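Local coordinates for protein CRISPR system Cmr subunit Cmr1-1 (Pyrococcus furiosus, PDB 4W8Z) that belongs to the type III-B Cmr complex of CRISPR antiviral defence, an RNA-binding subunit that together with Cmr6 caps the crRNA-bearing helical core, at residues A[189-194]-A[287-292]. Sequence-based numbering, arbitrary orientation.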
loop_
_atom_site.group_PDB
_atom_site.type_symbol
_atom_site.label_atom_id
_atom_site.label_comp_id
_atom_site.label_asym_id
_atom_site.label_seq_id
_atom_site.Cartn_x
_atom_site.Cartn_y
_atom_site.Cartn_z
ATOM N N ASP A 189 8.976 6.602 -16.566
ATOM C CA ASP A 189 8.246 6.150 -17.743
ATOM C C ASP A 189 8.075 4.632 -17.766
ATOM O O ASP A 189 7.049 4.134 -18.225
ATOM C CB ASP A 189 8.942 6.623 -19.018
ATOM C CG ASP A 189 8.664 8.082 -19.322
ATOM O OD1 ASP A 189 7.634 8.609 -18.844
ATOM O OD2 ASP A 189 9.472 8.701 -20.047
ATOM N N GLU A 190 9.072 3.900 -17.276
ATOM C CA GLU A 190 8.942 2.453 -17.141
ATOM C C GLU A 190 7.818 2.115 -16.166
ATOM O O GLU A 190 7.076 1.150 -16.365
ATOM C CB GLU A 190 10.251 1.819 -16.671
ATOM C CG GLU A 190 11.220 1.489 -17.796
ATOM C CD GLU A 190 12.475 0.791 -17.303
ATOM O OE1 GLU A 190 12.594 0.564 -16.080
ATOM O OE2 GLU A 190 13.343 0.471 -18.140
ATOM N N PHE A 191 7.707 2.919 -15.113
ATOM C CA PHE A 191 6.645 2.783 -14.126
ATOM C C PHE A 191 5.286 3.019 -14.794
ATOM O O PHE A 191 4.373 2.202 -14.664
ATOM C CB PHE A 191 6.876 3.768 -12.971
ATOM C CG PHE A 191 6.121 3.442 -11.707
ATOM C CD1 PHE A 191 5.173 2.432 -11.675
ATOM C CD2 PHE A 191 6.363 4.160 -10.546
ATOM C CE1 PHE A 191 4.482 2.145 -10.511
ATOM C CE2 PHE A 191 5.679 3.877 -9.380
ATOM C CZ PHE A 191 4.738 2.869 -9.360
ATOM N N LYS A 192 5.160 4.135 -15.511
ATOM C CA LYS A 192 3.926 4.463 -16.223
ATOM C C LYS A 192 3.499 3.339 -17.162
ATOM O O LYS A 192 2.345 2.918 -17.161
ATOM C CB LYS A 192 4.087 5.751 -17.030
ATOM C CG LYS A 192 4.176 7.034 -16.226
ATOM C CD LYS A 192 3.678 8.198 -17.077
ATOM C CE LYS A 192 4.491 9.466 -16.870
ATOM N NZ LYS A 192 4.077 10.528 -17.840
ATOM N N ASP A 193 4.445 2.855 -17.960
ATOM C CA ASP A 193 4.152 1.854 -18.976
ATOM C C ASP A 193 3.797 0.495 -18.378
ATOM O O ASP A 193 2.965 -0.232 -18.925
ATOM C CB ASP A 193 5.337 1.707 -19.928
ATOM C CG ASP A 193 5.518 2.917 -20.828
ATOM O OD1 ASP A 193 4.635 3.804 -20.837
ATOM O OD2 ASP A 193 6.544 2.971 -21.540
ATOM N N SER A 194 4.427 0.154 -17.260
ATOM C CA SER A 194 4.170 -1.121 -16.605
ATOM C C SER A 194 2.752 -1.196 -16.064
ATOM O O SER A 194 2.094 -2.229 -16.178
ATOM C CB SER A 194 5.167 -1.357 -15.475
ATOM O OG SER A 194 6.470 -1.574 -15.983
ATOM N N GLY A 287 4.440 5.625 0.761
ATOM C CA GLY A 287 5.578 4.770 1.021
ATOM C C GLY A 287 6.730 5.213 0.144
ATOM O O GLY A 287 6.734 6.339 -0.350
ATOM N N VAL A 288 7.705 4.331 -0.053
ATOM C CA VAL A 288 8.890 4.682 -0.823
ATOM C C VAL A 288 9.106 3.722 -1.990
ATOM O O VAL A 288 9.131 2.505 -1.809
ATOM C CB VAL A 288 10.146 4.694 0.070
ATOM C CG1 VAL A 288 11.372 5.161 -0.713
ATOM C CG2 VAL A 288 9.912 5.583 1.283
ATOM N N VAL A 289 9.259 4.280 -3.187
ATOM C CA VAL A 289 9.563 3.485 -4.366
ATOM C C VAL A 289 10.975 3.815 -4.850
ATOM O O VAL A 289 11.418 4.963 -4.776
ATOM C CB VAL A 289 8.524 3.726 -5.498
ATOM C CG1 VAL A 289 8.534 5.187 -5.956
ATOM C CG2 VAL A 289 8.755 2.772 -6.677
ATOM N N GLU A 290 11.692 2.802 -5.323
ATOM C CA GLU A 290 13.017 3.024 -5.886
ATOM C C GLU A 290 12.956 3.118 -7.410
ATOM O O GLU A 290 12.493 2.198 -8.086
ATOM C CB GLU A 290 13.974 1.914 -5.455
ATOM C CG GLU A 290 15.390 2.092 -5.972
ATOM C CD GLU A 290 16.376 1.167 -5.285
ATOM O OE1 GLU A 290 16.296 1.034 -4.043
ATOM O OE2 GLU A 290 17.220 0.567 -5.986
ATOM N N ILE A 291 13.410 4.252 -7.937
ATOM C CA ILE A 291 13.447 4.481 -9.378
ATOM C C ILE A 291 14.843 4.924 -9.799
ATOM O O ILE A 291 15.347 5.941 -9.319
ATOM C CB ILE A 291 12.423 5.551 -9.821
ATOM C CG1 ILE A 291 11.050 5.271 -9.207
ATOM C CG2 ILE A 291 12.326 5.599 -11.335
ATOM C CD1 ILE A 291 10.027 6.355 -9.469
ATOM N N GLY A 292 15.471 4.159 -10.684
ATOM C CA GLY A 292 16.816 4.473 -11.124
ATOM C C GLY A 292 17.818 4.442 -9.982
ATOM O O GLY A 292 18.792 5.192 -9.977
#
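The phenyl ring of Phe191, on helix 188-206, meets Val289 and Ile291 of strand 284-291 obliquely. They approach two adjacent ring atoms: Val289 CG2 lies 4.2 Å from CE2 of Phe191, and the neighbouring CD2 of Phe191 is 4.4 Å from Ile291 CD1. Around the ring, Phe185 stacks on it, and Leu152 of helix 136-152 and Val338 add further apolar contacts. With CG anti to the backbone N (chi1 -162°), the ring of Phe191 extends from the helix towards the strand; the nearest CA atoms, those of Phe191 and Ile291, are 8.5 Å apart. Val289 and Ile291, two residues apart, send their side chains to the same side of the strand, where Tyr296 of the antiparallel partner strand 294-302 touches both. Within the helix, Ser194 N and Ser194 OG both bond to Glu190 O. The contact itself has no hydrogen bond: three buried hydrocarbon side chains pack this helix against the sheet of the C-terminal Cmr1-like region. It is small, burying 89 Å² in all, and its attraction rests on dispersion and the exclusion of water, with little directional preference.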